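Complement factor H (Mus musculus, PDB 2YBY) regulates the complement system of innate immunity through a chain of Sushi (SCR) domains, of which the sixth and seventh make up this fragment. Local coordinates at residues K93-G105 and T112-I123. The protein carries 1 engineered substitution. Numbering follows the deposited sequence.
Sequences KVQCYNGYSLQNG and TENGWSPPPKCI. With EDO (1,2-ethanediol), chain B.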
loop_
_atom_site.group_PDB
_atom_site.type_symbol
_atom_site.label_atom_id
_atom_site.label_comp_id
_atom_site.label_asym_id
_atom_site.label_seq_id
_atom_site.Cartn_x
_atom_site.Cartn_y
_atom_site.Cartn_z
ATOM N N LYS A 93 0.279 -13.582 11.182
ATOM C CA LYS A 93 0.778 -14.254 12.380
ATOM C C LYS A 93 2.151 -14.788 12.045
ATOM O O LYS A 93 2.337 -15.491 11.045
ATOM C CB LYS A 93 -0.131 -15.401 12.828
ATOM C CG LYS A 93 0.213 -15.887 14.229
ATOM C CD LYS A 93 -0.681 -17.045 14.610
ATOM C CE LYS A 93 -0.329 -17.596 15.976
ATOM N NZ LYS A 93 -0.951 -16.803 17.095
ATOM N N VAL A 94 3.134 -14.419 12.866
ATOM C CA VAL A 94 4.513 -14.842 12.677
ATOM C C VAL A 94 4.747 -16.083 13.546
ATOM O O VAL A 94 4.268 -16.150 14.670
ATOM C CB VAL A 94 5.428 -13.673 13.075
ATOM C CG1 VAL A 94 6.900 -14.036 13.057
ATOM C CG2 VAL A 94 5.168 -12.479 12.178
ATOM N N GLN A 95 5.538 -16.997 13.033
ATOM C CA GLN A 95 5.903 -18.248 13.668
ATOM C C GLN A 95 7.271 -18.059 14.339
ATOM O O GLN A 95 8.281 -18.087 13.654
ATOM C CB GLN A 95 5.941 -19.366 12.596
ATOM C CG GLN A 95 6.644 -20.662 12.971
ATOM C CD GLN A 95 5.747 -21.511 13.797
ATOM O OE1 GLN A 95 4.944 -22.273 13.264
ATOM N NE2 GLN A 95 5.844 -21.370 15.109
ATOM N N CYS A 96 7.277 -17.809 15.643
ATOM C CA CYS A 96 8.512 -17.697 16.441
ATOM C C CYS A 96 8.965 -19.094 16.886
ATOM O O CYS A 96 8.149 -20.017 16.938
ATOM C CB CYS A 96 8.302 -16.791 17.645
ATOM S SG CYS A 96 7.967 -15.073 17.219
ATOM N N TYR A 97 10.252 -19.228 17.255
ATOM C CA TYR A 97 10.803 -20.510 17.749
ATOM C C TYR A 97 11.348 -20.462 19.167
ATOM O O TYR A 97 11.705 -19.405 19.654
ATOM C CB TYR A 97 11.971 -20.943 16.849
ATOM C CG TYR A 97 11.610 -21.256 15.414
ATOM C CD1 TYR A 97 10.563 -22.121 15.111
ATOM C CD2 TYR A 97 12.416 -20.830 14.369
ATOM C CE1 TYR A 97 10.271 -22.469 13.793
ATOM C CE2 TYR A 97 12.122 -21.148 13.049
ATOM C CZ TYR A 97 11.044 -21.964 12.759
ATOM O OH TYR A 97 10.743 -22.280 11.450
ATOM N N ASN A 98 11.478 -21.650 19.796
ATOM C CA ASN A 98 12.171 -21.915 21.054
ATOM C C ASN A 98 11.891 -21.032 22.267
ATOM O O ASN A 98 12.815 -20.736 23.038
ATOM C CB ASN A 98 13.694 -21.937 20.784
ATOM C CG ASN A 98 14.112 -22.622 19.493
ATOM O OD1 ASN A 98 13.661 -23.732 19.172
ATOM N ND2 ASN A 98 15.002 -21.982 18.727
ATOM N N GLY A 99 10.629 -20.689 22.494
ATOM C CA GLY A 99 10.268 -19.851 23.630
ATOM C C GLY A 99 10.416 -18.362 23.369
ATOM O O GLY A 99 10.108 -17.556 24.254
ATOM N N TYR A 100 10.843 -17.972 22.134
ATOM C CA TYR A 100 10.908 -16.563 21.763
ATOM C C TYR A 100 9.510 -16.158 21.289
ATOM O O TYR A 100 8.707 -17.009 20.896
ATOM C CB TYR A 100 11.904 -16.301 20.635
ATOM C CG TYR A 100 13.353 -16.537 21.010
ATOM C CD1 TYR A 100 14.013 -15.682 21.881
ATOM C CD2 TYR A 100 14.086 -17.555 20.421
ATOM C CE1 TYR A 100 15.351 -15.876 22.213
ATOM C CE2 TYR A 100 15.430 -17.755 20.737
ATOM C CZ TYR A 100 16.056 -16.916 21.642
ATOM O OH TYR A 100 17.370 -17.107 21.995
ATOM N N SER A 101 9.227 -14.879 21.337
ATOM C CA SER A 101 7.930 -14.363 20.886
ATOM C C SER A 101 8.043 -12.920 20.455
ATOM O O SER A 101 9.081 -12.276 20.666
ATOM C CB SER A 101 6.901 -14.462 22.007
ATOM O OG SER A 101 7.048 -13.403 22.946
ATOM N N LEU A 102 6.935 -12.380 19.930
ATOM C CA LEU A 102 6.849 -10.967 19.582
ATOM C C LEU A 102 6.324 -10.130 20.767
ATOM O O LEU A 102 6.168 -8.913 20.621
ATOM C CB LEU A 102 5.915 -10.760 18.379
ATOM C CG LEU A 102 6.318 -11.374 17.053
ATOM C CD1 LEU A 102 5.377 -10.884 15.946
ATOM C CD2 LEU A 102 7.738 -10.987 16.619
ATOM N N GLN A 103 6.018 -10.772 21.931
ATOM C CA GLN A 103 5.564 -10.111 23.157
ATOM C C GLN A 103 4.225 -9.387 23.028
ATOM O O GLN A 103 4.048 -8.299 23.589
ATOM C CB GLN A 103 6.622 -9.114 23.664
ATOM C CG GLN A 103 8.027 -9.676 23.756
ATOM C CD GLN A 103 8.229 -10.556 24.970
ATOM O OE1 GLN A 103 7.629 -10.344 26.044
ATOM N NE2 GLN A 103 9.107 -11.527 24.845
ATOM N N ASN A 104 3.278 -9.972 22.305
ATOM C CA ASN A 104 1.963 -9.358 22.176
ATOM C C ASN A 104 0.837 -10.386 22.204
ATOM O O ASN A 104 -0.246 -10.136 21.661
ATOM C CB ASN A 104 1.910 -8.461 20.940
ATOM C CG ASN A 104 2.163 -9.220 19.655
ATOM O OD1 ASN A 104 2.424 -10.426 19.655
ATOM N ND2 ASN A 104 2.072 -8.529 18.539
ATOM N N GLY A 105 1.116 -11.531 22.834
ATOM C CA GLY A 105 0.182 -12.630 23.032
ATOM C C GLY A 105 0.048 -13.561 21.852
ATOM O O GLY A 105 0.341 -14.757 21.956
ATOM N N THR A 112 1.570 -0.809 9.999
ATOM C CA THR A 112 1.092 0.516 10.440
ATOM C C THR A 112 1.664 1.606 9.561
ATOM O O THR A 112 2.497 1.336 8.706
ATOM C CB THR A 112 1.456 0.764 11.927
ATOM O OG1 THR A 112 2.835 1.092 12.059
ATOM C CG2 THR A 112 1.129 -0.410 12.840
ATOM N N GLU A 113 1.260 2.858 9.831
ATOM C CA GLU A 113 1.739 4.036 9.098
ATOM C C GLU A 113 3.263 4.123 9.124
ATOM O O GLU A 113 3.835 4.646 8.172
ATOM C CB GLU A 113 1.082 5.337 9.631
ATOM C CG GLU A 113 1.330 5.641 11.098
ATOM C CD GLU A 113 0.563 6.844 11.622
ATOM O OE1 GLU A 113 0.428 7.842 10.877
ATOM O OE2 GLU A 113 0.106 6.792 12.787
ATOM N N ASN A 114 3.919 3.568 10.174
ATOM C CA ASN A 114 5.376 3.544 10.343
ATOM C C ASN A 114 6.005 2.141 10.262
ATOM O O ASN A 114 7.013 1.876 10.912
ATOM C CB ASN A 114 5.752 4.187 11.670
ATOM C CG ASN A 114 5.585 5.690 11.678
ATOM O OD1 ASN A 114 6.218 6.410 10.894
ATOM N ND2 ASN A 114 4.764 6.209 12.578
ATOM N N GLY A 115 5.435 1.258 9.449
ATOM C CA GLY A 115 6.018 -0.054 9.255
ATOM C C GLY A 115 5.414 -1.113 10.155
ATOM O O GLY A 115 4.371 -0.904 10.766
ATOM N N TRP A 116 6.064 -2.254 10.229
ATOM C CA TRP A 116 5.578 -3.388 11.017
ATOM C C TRP A 116 5.585 -3.077 12.506
ATOM O O TRP A 116 6.552 -2.516 13.019
ATOM C CB TRP A 116 6.460 -4.635 10.806
ATOM C CG TRP A 116 6.330 -5.305 9.462
ATOM C CD1 TRP A 116 7.341 -5.565 8.591
ATOM C CD2 TRP A 116 5.169 -5.963 8.935
ATOM N NE1 TRP A 116 6.883 -6.337 7.541
ATOM C CE2 TRP A 116 5.547 -6.563 7.710
ATOM C CE3 TRP A 116 3.818 -5.961 9.279
ATOM C CZ2 TRP A 116 4.625 -7.239 6.896
ATOM C CZ3 TRP A 116 2.928 -6.699 8.520
ATOM C CH2 TRP A 116 3.333 -7.309 7.328
ATOM N N SER A 117 4.519 -3.462 13.175
ATOM C CA SER A 117 4.471 -3.368 14.646
ATOM C C SER A 117 3.865 -4.614 15.235
ATOM O O SER A 117 2.726 -4.962 14.932
ATOM C CB SER A 117 3.717 -2.157 15.152
ATOM O OG SER A 117 4.070 -1.940 16.513
ATOM N N PRO A 118 4.633 -5.270 16.107
ATOM C CA PRO A 118 6.042 -4.997 16.420
ATOM C C PRO A 118 6.898 -5.448 15.229
ATOM O O PRO A 118 6.339 -6.029 14.286
ATOM C CB PRO A 118 6.285 -5.862 17.651
ATOM C CG PRO A 118 5.412 -7.017 17.460
ATOM C CD PRO A 118 4.183 -6.522 16.731
ATOM N N PRO A 119 8.214 -5.213 15.223
ATOM C CA PRO A 119 9.048 -5.705 14.126
ATOM C C PRO A 119 9.150 -7.233 14.094
ATOM O O PRO A 119 8.935 -7.901 15.123
ATOM C CB PRO A 119 10.430 -5.110 14.439
ATOM C CG PRO A 119 10.189 -4.015 15.390
ATOM C CD PRO A 119 9.048 -4.519 16.221
ATOM N N PRO A 120 9.550 -7.786 12.937
ATOM C CA PRO A 120 9.682 -9.240 12.791
ATOM C C PRO A 120 10.942 -9.790 13.449
ATOM O O PRO A 120 11.860 -10.298 12.794
ATOM C CB PRO A 120 9.713 -9.433 11.272
ATOM C CG PRO A 120 10.258 -8.190 10.745
ATOM C CD PRO A 120 9.805 -7.095 11.654
ATOM N N LYS A 121 10.995 -9.633 14.750
ATOM C CA LYS A 121 12.091 -10.076 15.592
ATOM C C LYS A 121 11.490 -10.786 16.808
ATOM O O LYS A 121 10.849 -10.151 17.647
ATOM C CB LYS A 121 12.926 -8.854 16.022
ATOM C CG LYS A 121 14.190 -9.176 16.798
ATOM C CD LYS A 121 15.053 -7.916 16.954
ATOM C CE LYS A 121 16.280 -8.115 17.808
ATOM N NZ LYS A 121 17.111 -6.883 17.857
ATOM N N CYS A 122 11.661 -12.110 16.878
ATOM C CA CYS A 122 11.160 -12.881 18.021
ATOM C C CYS A 122 12.244 -12.793 19.115
ATOM O O CYS A 122 13.410 -13.087 18.847
ATOM C CB CYS A 122 10.876 -14.318 17.619
ATOM S SG CYS A 122 9.673 -14.480 16.265
ATOM N N ILE A 123 11.844 -12.409 20.322
ATOM C CA ILE A 123 12.761 -12.192 21.455
ATOM C C ILE A 123 12.357 -12.937 22.731
ATOM O O ILE A 123 11.200 -13.293 22.916
ATOM C CB ILE A 123 12.889 -10.681 21.735
ATOM C CG1 ILE A 123 11.562 -10.063 22.205
ATOM C CG2 ILE A 123 13.428 -9.935 20.511
ATOM C CD1 ILE A 123 11.684 -8.681 22.847
HETATM C C1 EDO B . 6.046 -17.252 9.273
HETATM O O1 EDO B . 6.710 -16.503 10.303
HETATM C C2 EDO B . 4.570 -17.426 9.580
HETATM O O2 EDO B . 3.859 -16.396 8.901
HETATM O O HOH W 1 10.133 -14.788 24.998
#
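At the C-terminal end of the second of the two Sushi (SCR) domains of this fragment, the seventh of factor H, the disulfide C96–C122, one of the two characteristic of this fold, ties the loop 93-105 to residues 121-123. Both sulfurs lie anti to their own carbonyl carbons, and the bridge closes with a chi3 of -74°. The V94 CG1 methyl is a looser neighbour of C122 SG, at 4.3 Å, and L102 CD2 lies 4.0 Å from the same sulfur, so that the half-cystine is buried among apolar groups. Beside the bridge S101 and I123 pair antiparallel through two backbone bonds: I123 N donates to S101 O at 2.8 Å, and S101 N returns a bond to I123 O at 3.0 Å. I123 O is also gripped by a water that reaches G99 O, and Q103 NE2 adds a weak third bond. The Q103 and I123 side chains cross at about a right angle, Q103 CG lying 3.9 Å from I123 CG1. The S101 CB leaves the backbone pointing away from 112-123; its OG accepts from Q103 N in an ST turn that shapes the loop here. The Y100 ring meets I123 by its edge, CD1 3.3 Å from I123 C, while Y100 CB packs on C122 CB. Farther along, L102 turns its CD2 branch in against the backbone, close to the carbonyl oxygens of P119 and K121, and its CB touches P118 CG. P118, which follows a cis peptide bond, presents CG to L102 and an edge to N104. The amide of N104 is held by T108 O, to which ND2 donates, and this ND2 meets the CG–CD edge of the proline, close to the ring plane, 3.4 Å from P118 CD.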